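Local coordinates for putative ubiquinone biosynthesis protein (PDB 3MSQ) that probably takes part in the biosynthesis of ubiquinone or a related quinone, at residues E68-A73 with K202-W207; F75-L80 with H90-E95; P60-L65 with L198-W203. One frame throughout, in Å; residues are numbered along the deposited sequence.

Contact 1. Residues E68-A73 with K202-W207; sequences ERWLPA and KWDQLW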
loop_
_atom_site.group_PDB
_atom_site.type_symbol
_atom_site.label_atom_id
_atom_site.label_comp_id
_atom_site.label_asym_id
_atom_site.label_seq_id
_atom_site.Cartn_x
_atom_site.Cartn_y
_atom_site.Cartn_z
ATOM N N GLU A 68 25.170 -4.344 30.312
ATOM C CA GLU A 68 25.276 -5.774 30.600
ATOM C C GLU A 68 24.757 -6.659 29.448
ATOM O O GLU A 68 25.080 -7.855 29.413
ATOM C CB GLU A 68 24.437 -6.131 31.829
ATOM C CG GLU A 68 24.750 -5.418 33.128
ATOM C CD GLU A 68 23.783 -5.843 34.220
ATOM O OE1 GLU A 68 23.326 -7.012 34.202
ATOM O OE2 GLU A 68 23.460 -4.991 35.080
ATOM N N ARG A 69 23.900 -6.095 28.557
ATOM C CA ARG A 69 23.179 -6.803 27.486
ATOM C C ARG A 69 22.402 -7.922 28.155
ATOM O O ARG A 69 22.449 -9.085 27.747
ATOM C CB ARG A 69 24.083 -7.284 26.347
ATOM C CG ARG A 69 24.772 -6.153 25.598
ATOM C CD ARG A 69 23.893 -5.595 24.511
ATOM N NE ARG A 69 24.580 -4.678 23.599
ATOM C CZ ARG A 69 25.245 -5.060 22.512
ATOM N NH1 ARG A 69 25.385 -6.350 22.229
ATOM N NH2 ARG A 69 25.802 -4.157 21.717
ATOM N N TRP A 70 21.741 -7.540 29.265
ATOM C CA TRP A 70 20.951 -8.372 30.154
ATOM C C TRP A 70 19.777 -8.986 29.441
ATOM O O TRP A 70 19.005 -8.275 28.784
ATOM C CB TRP A 70 20.453 -7.548 31.369
ATOM C CG TRP A 70 19.664 -8.365 32.353
ATOM C CD1 TRP A 70 20.158 -9.060 33.415
ATOM C CD2 TRP A 70 18.256 -8.661 32.301
ATOM N NE1 TRP A 70 19.144 -9.762 34.039
ATOM C CE2 TRP A 70 17.971 -9.542 33.367
ATOM C CE3 TRP A 70 17.203 -8.268 31.451
ATOM C CZ2 TRP A 70 16.690 -10.029 33.609
ATOM C CZ3 TRP A 70 15.934 -8.758 31.690
ATOM C CH2 TRP A 70 15.687 -9.627 32.758
ATOM N N LEU A 71 19.590 -10.296 29.633
ATOM C CA LEU A 71 18.436 -11.030 29.105
ATOM C C LEU A 71 17.995 -11.992 30.199
ATOM O O LEU A 71 18.840 -12.414 30.975
ATOM C CB LEU A 71 18.770 -11.755 27.795
ATOM C CG LEU A 71 18.953 -10.872 26.556
ATOM C CD1 LEU A 71 19.547 -11.659 25.429
ATOM C CD2 LEU A 71 17.650 -10.201 26.139
ATOM N N PRO A 72 16.693 -12.294 30.354
ATOM C CA PRO A 72 16.267 -13.142 31.473
ATOM C C PRO A 72 16.746 -14.594 31.405
ATOM O O PRO A 72 16.839 -15.183 30.328
ATOM C CB PRO A 72 14.744 -13.020 31.447
ATOM C CG PRO A 72 14.425 -12.699 30.053
ATOM C CD PRO A 72 15.537 -11.856 29.549
ATOM N N ALA A 73 17.076 -15.155 32.587
ATOM C CA ALA A 73 17.536 -16.527 32.769
ATOM C C ALA A 73 16.438 -17.509 32.352
ATOM O O ALA A 73 15.261 -17.162 32.397
ATOM C CB ALA A 73 17.935 -16.753 34.213
ATOM N N LYS A 202 14.845 -6.171 35.902
ATOM C CA LYS A 202 15.493 -7.468 35.746
ATOM C C LYS A 202 14.482 -8.531 36.208
ATOM O O LYS A 202 14.622 -9.107 37.287
ATOM C CB LYS A 202 16.803 -7.541 36.539
ATOM C CG LYS A 202 17.971 -6.879 35.848
ATOM C CD LYS A 202 19.268 -7.057 36.620
ATOM C CE LYS A 202 20.453 -6.433 35.920
ATOM N NZ LYS A 202 21.549 -6.109 36.865
ATOM N N TRP A 203 13.438 -8.743 35.390
ATOM C CA TRP A 203 12.302 -9.643 35.635
ATOM C C TRP A 203 12.591 -11.009 36.261
ATOM O O TRP A 203 11.824 -11.444 37.117
ATOM C CB TRP A 203 11.413 -9.780 34.377
ATOM C CG TRP A 203 10.866 -8.476 33.873
ATOM C CD1 TRP A 203 11.267 -7.789 32.762
ATOM C CD2 TRP A 203 9.864 -7.676 34.502
ATOM N NE1 TRP A 203 10.555 -6.618 32.648
ATOM C CE2 TRP A 203 9.684 -6.522 33.703
ATOM C CE3 TRP A 203 9.108 -7.811 35.679
ATOM C CZ2 TRP A 203 8.765 -5.517 34.033
ATOM C CZ3 TRP A 203 8.194 -6.818 36.003
ATOM C CH2 TRP A 203 8.024 -5.691 35.184
ATOM N N ASP A 204 13.691 -11.680 35.842
ATOM C CA ASP A 204 14.071 -12.999 36.357
ATOM C C ASP A 204 14.335 -13.028 37.874
ATOM O O ASP A 204 14.268 -14.094 38.477
ATOM C CB ASP A 204 15.190 -13.648 35.521
ATOM C CG ASP A 204 16.545 -12.964 35.496
ATOM O OD1 ASP A 204 16.755 -12.015 36.285
ATOM O OD2 ASP A 204 17.410 -13.406 34.723
ATOM N N GLN A 205 14.564 -11.845 38.487
ATOM C CA GLN A 205 14.788 -11.646 39.927
ATOM C C GLN A 205 13.480 -11.325 40.697
ATOM O O GLN A 205 13.489 -11.215 41.932
ATOM C CB GLN A 205 15.818 -10.521 40.135
ATOM C CG GLN A 205 17.263 -10.969 39.957
ATOM C CD GLN A 205 18.143 -9.848 39.470
ATOM O OE1 GLN A 205 18.779 -9.963 38.405
ATOM N NE2 GLN A 205 18.189 -8.732 40.228
ATOM N N LEU A 206 12.365 -11.174 39.960
ATOM C CA LEU A 206 11.067 -10.821 40.535
ATOM C C LEU A 206 10.010 -11.944 40.517
ATOM O O LEU A 206 8.894 -11.710 40.984
ATOM C CB LEU A 206 10.505 -9.549 39.847
ATOM C CG LEU A 206 11.313 -8.250 39.916
ATOM C CD1 LEU A 206 10.683 -7.185 39.031
ATOM C CD2 LEU A 206 11.423 -7.737 41.334
ATOM N N TRP A 207 10.346 -13.151 40.000
ATOM C CA TRP A 207 9.405 -14.280 39.923
ATOM C C TRP A 207 8.784 -14.643 41.295
ATOM O O TRP A 207 7.616 -15.019 41.349
ATOM C CB TRP A 207 10.085 -15.534 39.345
ATOM C CG TRP A 207 10.514 -15.502 37.902
ATOM C CD1 TRP A 207 11.756 -15.803 37.426
ATOM C CD2 TRP A 207 9.672 -15.338 36.747
ATOM N NE1 TRP A 207 11.753 -15.798 36.054
ATOM C CE2 TRP A 207 10.488 -15.513 35.606
ATOM C CE3 TRP A 207 8.317 -15.032 36.561
ATOM C CZ2 TRP A 207 9.995 -15.371 34.297
ATOM C CZ3 TRP A 207 7.830 -14.900 35.267
ATOM C CH2 TRP A 207 8.665 -15.067 34.153
#

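Contact 2. Residues F75-L80 with H90-E95; sequences FNLDDL and HVYARE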
loop_
_atom_site.group_PDB
_atom_site.type_symbol
_atom_site.label_atom_id
_atom_site.label_comp_id
_atom_site.label_asym_id
_atom_site.label_seq_id
_atom_site.Cartn_x
_atom_site.Cartn_y
_atom_site.Cartn_z
ATOM N N PHE A 75 13.638 -20.430 32.468
ATOM C CA PHE A 75 12.708 -20.884 33.482
ATOM C C PHE A 75 11.875 -22.058 33.016
ATOM O O PHE A 75 11.570 -22.155 31.827
ATOM C CB PHE A 75 11.784 -19.725 33.903
ATOM C CG PHE A 75 11.077 -19.011 32.778
ATOM C CD1 PHE A 75 9.848 -19.463 32.310
ATOM C CD2 PHE A 75 11.619 -17.862 32.212
ATOM C CE1 PHE A 75 9.185 -18.796 31.278
ATOM C CE2 PHE A 75 10.959 -17.202 31.171
ATOM C CZ PHE A 75 9.749 -17.680 30.708
ATOM N N ASN A 76 11.485 -22.933 33.947
ATOM C CA ASN A 76 10.574 -24.041 33.657
ATOM C C ASN A 76 9.194 -23.585 34.186
ATOM O O ASN A 76 9.073 -23.295 35.384
ATOM C CB ASN A 76 11.055 -25.334 34.337
ATOM C CG ASN A 76 10.181 -26.551 34.139
ATOM O OD1 ASN A 76 9.356 -26.639 33.217
ATOM N ND2 ASN A 76 10.363 -27.541 34.991
ATOM N N LEU A 77 8.176 -23.471 33.296
ATOM C CA LEU A 77 6.824 -23.019 33.687
ATOM C C LEU A 77 6.234 -23.763 34.875
ATOM O O LEU A 77 5.530 -23.153 35.684
ATOM C CB LEU A 77 5.821 -23.038 32.515
ATOM C CG LEU A 77 5.837 -21.855 31.557
ATOM C CD1 LEU A 77 5.013 -22.158 30.328
ATOM C CD2 LEU A 77 5.324 -20.574 32.211
ATOM N N ASP A 78 6.530 -25.071 34.985
ATOM C CA ASP A 78 6.043 -25.929 36.069
ATOM C C ASP A 78 6.614 -25.530 37.430
ATOM O O ASP A 78 5.902 -25.601 38.431
ATOM C CB ASP A 78 6.315 -27.408 35.748
ATOM C CG ASP A 78 5.623 -27.898 34.483
ATOM O OD1 ASP A 78 4.369 -27.952 34.473
ATOM O OD2 ASP A 78 6.336 -28.208 33.493
ATOM N N ASP A 79 7.883 -25.081 37.460
ATOM C CA ASP A 79 8.564 -24.639 38.683
ATOM C C ASP A 79 8.089 -23.263 39.146
ATOM O O ASP A 79 8.054 -23.007 40.356
ATOM C CB ASP A 79 10.077 -24.669 38.511
ATOM C CG ASP A 79 10.629 -26.067 38.491
ATOM O OD1 ASP A 79 10.543 -26.757 39.536
ATOM O OD2 ASP A 79 11.119 -26.491 37.429
ATOM N N LEU A 80 7.720 -22.384 38.182
ATOM C CA LEU A 80 7.179 -21.052 38.444
ATOM C C LEU A 80 5.808 -21.180 39.083
ATOM O O LEU A 80 5.513 -20.451 40.030
ATOM C CB LEU A 80 7.050 -20.237 37.148
ATOM C CG LEU A 80 8.314 -19.677 36.520
ATOM C CD1 LEU A 80 7.957 -18.875 35.301
ATOM C CD2 LEU A 80 9.082 -18.806 37.496
ATOM N N HIS A 90 3.899 -17.460 39.764
ATOM C CA HIS A 90 2.634 -18.168 39.859
ATOM C C HIS A 90 1.568 -17.631 38.898
ATOM O O HIS A 90 0.948 -18.426 38.190
ATOM C CB HIS A 90 2.121 -18.154 41.307
ATOM C CG HIS A 90 1.008 -19.124 41.560
ATOM N ND1 HIS A 90 1.258 -20.409 42.010
ATOM C CD2 HIS A 90 -0.327 -18.968 41.411
ATOM C CE1 HIS A 90 0.076 -20.989 42.121
ATOM N NE2 HIS A 90 -0.908 -20.160 41.776
ATOM N N VAL A 91 1.352 -16.297 38.877
ATOM C CA VAL A 91 0.350 -15.632 38.036
ATOM C C VAL A 91 0.634 -15.878 36.550
ATOM O O VAL A 91 -0.281 -16.267 35.814
ATOM C CB VAL A 91 0.181 -14.126 38.372
ATOM C CG1 VAL A 91 -0.908 -13.481 37.513
ATOM C CG2 VAL A 91 -0.107 -13.914 39.855
ATOM N N TYR A 92 1.913 -15.683 36.127
ATOM C CA TYR A 92 2.387 -15.862 34.747
ATOM C C TYR A 92 2.189 -17.291 34.268
ATOM O O TYR A 92 1.567 -17.489 33.225
ATOM C CB TYR A 92 3.857 -15.419 34.598
ATOM C CG TYR A 92 4.373 -15.443 33.172
ATOM C CD1 TYR A 92 3.758 -14.685 32.173
ATOM C CD2 TYR A 92 5.492 -16.200 32.823
ATOM C CE1 TYR A 92 4.223 -14.703 30.858
ATOM C CE2 TYR A 92 5.975 -16.218 31.512
ATOM C CZ TYR A 92 5.339 -15.465 30.533
ATOM O OH TYR A 92 5.805 -15.461 29.237
ATOM N N ALA A 93 2.675 -18.274 35.050
ATOM C CA ALA A 93 2.567 -19.700 34.755
ATOM C C ALA A 93 1.113 -20.181 34.669
ATOM O O ALA A 93 0.771 -20.865 33.703
ATOM C CB ALA A 93 3.338 -20.509 35.781
ATOM N N ARG A 94 0.255 -19.786 35.638
ATOM C CA ARG A 94 -1.167 -20.153 35.677
ATOM C C ARG A 94 -1.898 -19.730 34.403
ATOM O O ARG A 94 -2.678 -20.521 33.866
ATOM C CB ARG A 94 -1.866 -19.590 36.929
ATOM N N GLU A 95 -1.610 -18.512 33.896
ATOM C CA GLU A 95 -2.229 -18.026 32.666
ATOM C C GLU A 95 -1.538 -18.468 31.362
ATOM O O GLU A 95 -2.138 -18.363 30.285
ATOM C CB GLU A 95 -2.574 -16.535 32.721
ATOM C CG GLU A 95 -1.401 -15.578 32.755
ATOM C CD GLU A 95 -1.852 -14.141 32.587
ATOM O OE1 GLU A 95 -2.333 -13.553 33.585
ATOM O OE2 GLU A 95 -1.799 -13.630 31.442
#

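Contact 3. Residues P60-L65 with L198-W203; sequences PEVNAL and LIAQKW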
loop_
_atom_site.group_PDB
_atom_site.type_symbol
_atom_site.label_atom_id
_atom_site.label_comp_id
_atom_site.label_asym_id
_atom_site.label_seq_id
_atom_site.Cartn_x
_atom_site.Cartn_y
_atom_site.Cartn_z
ATOM N N PRO A 60 19.229 6.070 33.409
ATOM C CA PRO A 60 20.281 5.231 34.011
ATOM C C PRO A 60 20.012 3.744 34.233
ATOM O O PRO A 60 20.868 2.927 33.913
ATOM C CB PRO A 60 20.574 5.951 35.326
ATOM C CG PRO A 60 20.255 7.356 35.058
ATOM C CD PRO A 60 19.018 7.285 34.215
ATOM N N GLU A 61 18.839 3.386 34.777
ATOM C CA GLU A 61 18.476 1.984 35.054
ATOM C C GLU A 61 18.426 1.120 33.796
ATOM O O GLU A 61 18.788 -0.053 33.847
ATOM C CB GLU A 61 17.179 1.873 35.880
ATOM C CG GLU A 61 16.301 3.117 35.896
ATOM C CD GLU A 61 16.764 4.277 36.764
ATOM O OE1 GLU A 61 17.134 4.044 37.938
ATOM O OE2 GLU A 61 16.752 5.426 36.265
ATOM N N VAL A 62 18.007 1.727 32.675
ATOM C CA VAL A 62 17.877 1.149 31.338
ATOM C C VAL A 62 19.295 1.022 30.765
ATOM O O VAL A 62 19.723 -0.084 30.406
ATOM C CB VAL A 62 16.938 2.023 30.444
ATOM C CG1 VAL A 62 17.048 1.634 28.985
ATOM C CG2 VAL A 62 15.483 1.947 30.901
ATOM N N ASN A 63 20.047 2.142 30.749
ATOM C CA ASN A 63 21.441 2.188 30.304
ATOM C C ASN A 63 22.322 1.110 30.983
ATOM O O ASN A 63 23.292 0.657 30.388
ATOM C CB ASN A 63 22.015 3.576 30.519
ATOM C CG ASN A 63 23.357 3.761 29.877
ATOM O OD1 ASN A 63 24.393 3.403 30.432
ATOM N ND2 ASN A 63 23.367 4.321 28.697
ATOM N N ALA A 64 21.953 0.687 32.209
ATOM C CA ALA A 64 22.618 -0.387 32.955
ATOM C C ALA A 64 22.406 -1.718 32.213
ATOM O O ALA A 64 23.393 -2.425 31.975
ATOM C CB ALA A 64 22.066 -0.476 34.376
ATOM N N LEU A 65 21.140 -2.029 31.796
ATOM C CA LEU A 65 20.842 -3.245 31.047
ATOM C C LEU A 65 21.512 -3.219 29.679
ATOM O O LEU A 65 21.965 -4.256 29.210
ATOM C CB LEU A 65 19.336 -3.478 30.867
ATOM C CG LEU A 65 18.422 -3.571 32.104
ATOM C CD1 LEU A 65 17.068 -4.067 31.704
ATOM C CD2 LEU A 65 18.983 -4.482 33.159
ATOM N N LEU A 198 9.032 -0.288 32.962
ATOM C CA LEU A 198 8.909 -1.735 32.754
ATOM C C LEU A 198 10.218 -2.287 32.193
ATOM O O LEU A 198 10.778 -3.215 32.770
ATOM C CB LEU A 198 7.778 -2.053 31.744
ATOM C CG LEU A 198 6.327 -1.835 32.173
ATOM C CD1 LEU A 198 5.399 -2.076 30.981
ATOM C CD2 LEU A 198 5.949 -2.716 33.385
ATOM N N ILE A 199 10.700 -1.685 31.077
ATOM C CA ILE A 199 11.917 -2.037 30.336
ATOM C C ILE A 199 13.202 -2.085 31.203
ATOM O O ILE A 199 14.100 -2.873 30.888
ATOM C CB ILE A 199 12.054 -1.158 29.043
ATOM C CG1 ILE A 199 12.975 -1.772 27.981
ATOM C CG2 ILE A 199 12.419 0.297 29.318
ATOM C CD1 ILE A 199 12.303 -2.772 27.047
ATOM N N ALA A 200 13.255 -1.285 32.314
ATOM C CA ALA A 200 14.393 -1.189 33.253
ATOM C C ALA A 200 14.519 -2.335 34.264
ATOM O O ALA A 200 15.559 -2.444 34.918
ATOM C CB ALA A 200 14.354 0.146 33.989
ATOM N N GLN A 201 13.475 -3.180 34.390
ATOM C CA GLN A 201 13.405 -4.283 35.360
ATOM C C GLN A 201 14.085 -5.571 34.945
ATOM O O GLN A 201 13.901 -6.031 33.808
ATOM C CB GLN A 201 11.953 -4.596 35.774
ATOM C CG GLN A 201 11.118 -3.401 36.227
ATOM C CD GLN A 201 11.838 -2.514 37.203
ATOM O OE1 GLN A 201 12.222 -2.929 38.296
ATOM N NE2 GLN A 201 12.001 -1.255 36.842
ATOM N N LYS A 202 14.845 -6.171 35.902
ATOM C CA LYS A 202 15.493 -7.468 35.746
ATOM C C LYS A 202 14.482 -8.531 36.208
ATOM O O LYS A 202 14.622 -9.107 37.287
ATOM C CB LYS A 202 16.803 -7.541 36.539
ATOM C CG LYS A 202 17.971 -6.879 35.848
ATOM C CD LYS A 202 19.268 -7.057 36.620
ATOM C CE LYS A 202 20.453 -6.433 35.920
ATOM N NZ LYS A 202 21.549 -6.109 36.865
ATOM N N TRP A 203 13.438 -8.743 35.390
ATOM C CA TRP A 203 12.302 -9.643 35.635
ATOM C C TRP A 203 12.591 -11.009 36.261
ATOM O O TRP A 203 11.824 -11.444 37.117
ATOM C CB TRP A 203 11.413 -9.780 34.377
ATOM C CG TRP A 203 10.866 -8.476 33.873
ATOM C CD1 TRP A 203 11.267 -7.789 32.762
ATOM C CD2 TRP A 203 9.864 -7.676 34.502
ATOM N NE1 TRP A 203 10.555 -6.618 32.648
ATOM C CE2 TRP A 203 9.684 -6.522 33.703
ATOM C CE3 TRP A 203 9.108 -7.811 35.679
ATOM C CZ2 TRP A 203 8.765 -5.517 34.033
ATOM C CZ3 TRP A 203 8.194 -6.818 36.003
ATOM C CH2 TRP A 203 8.024 -5.691 35.184
#

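Contact 1. Residues E68-A73 with K202-W207
E68, W70, K202 and D204 carry the contact between segment 202-207 and the end of helix 60-68 with the loop after it. At one end the ammonium of K202 forms a salt bridge with the carboxylate of E68: NZ lies 2.8 Å from OE2, on that oxygen's syn lone pair, while the bond from NZ to OE1 is weak. At the other end D204 OD2 accepts the backbone N-H of A73 through its anti lone pair, with A73 N to D204 OD2 at 2.8 Å and an N-H...O angle of 161°. Between these polar links lies W70, its CG anti to the backbone N (chi1 -178°). The extended K202 chain crosses one face obliquely in a CH-pi contact, CG standing 3.7 Å from the centroid of the five-membered ring; over the rim of the other face lies P72 N of the same loop. D204 OD1 comes to the indole edge in plane, 3.3 Å from W70 CZ2, with the carboxylate plane turned 82° from the ring. The W70 carbonyl is satisfied separately, by the hydroxyl of Y117 on helix 114-133. An alanine in place of W70 would remove the face under the K202 chain and the edge met by D204 OD1, and would probably leave the ammonium less well directed toward E68. The E68 carboxylate is likely to favour a charged K202, and the A73 N-H an ionised D204.

Contact 2. Residues F75-L80 with H90-E95
Apolar packing is what mainly joins the short helix 77-81 to helix 88-98, and A93 is its focus. The methyl CB of A93 meets L80 CB at 4.0 Å, and L77 turns its CD2 to the same residue, 3.9 Å from A93 CA. Both leucines also reach Y92: L80 CD1 lies at its ring edge, and L77 CD2 likewise approaches Y92 CD2. A separate van der Waals contact sets the A93 methyl against a carbonyl, CB being 3.4 Å from L77 O. The aromatic part lies beside this: the side chains of F75 and Y92 cross at about a right angle, F75 CE1 and CZ both near Y92 CE2, with F75 CE1 close to the plane of the tyrosine ring at its edge. Polar bonds act within or around the pair. N76, the N-cap, gives ND2 to D79 OD2 at 2.8 Å from above the carboxylate plane, and its carbonyl oxygen accepts the amides of both D79 and L80. D78 forms a salt bridge with K97, and the Y92 hydroxyl bonds to D127. The A93 methyl, leucine side chains and two aromatic rings thus make an apolar seam; the polar bonds named lie within one segment or to neighbours, so cohesion across it is mainly apolar.

Contact 3. Residues P60-L65 with L198-W203
K202 NZ is the best-held polar atom here, with one salt-bridge partner, E68, just beyond the contact. With its tip so held, the extended chain of K202 serves as an apolar wall: L65 CD2 lies 3.7 Å from K202 CG and equally far from its CE, the two chains lying alongside and running in opposite senses. The other L65 methyl turns to the backbone, CD1 being 3.3 Å from I199 O. L65 CG is anti to its carbonyl carbon (chi1 -57°), which turns the side chain toward segment 198-203. One helical turn back, V62 offers CG2 to two neighbours, A200 CB at 3.7 Å and I199 CG2 at 3.8 Å. E61 adds its CB against A200 CB, 3.8 Å away, before its chain bends at chi2 (-76°) and its carboxylate leads off. Y117 packs on L65, and Y129 and F149 on I199, extending the apolar core beyond the pair. The receiving side is a type I beta turn from L198 to Q201, closed by Q201 N to L198 O. The arrangement is a helix packed against a type I beta turn followed by an inverse gamma turn centred on K202, within an all-helical Coq4-family fold.

Along the chain the first segments come in the order contact 3, contact 1, contact 2; both segments of contact 2 are passed before the chain returns, for contacts 3 and 1, to one loop between helices 177-192 and 211-218. Contacts 1 and 3 therefore share K202 and W203, and their centres lie about 9 Å apart; a probable hydrogen bond from W70 N to L65 O also ties them. Contact 2, formed by the neighbouring helices 77-81 and 88-98, is centred about 16 Å from contact 1 and about 22 Å from contact 3. W207 bridges it to contact 1, packing on F75, L80 and Y92. One loop near the C-terminus, before helix 211-218, thus joins three successive helices of the all-helical protein.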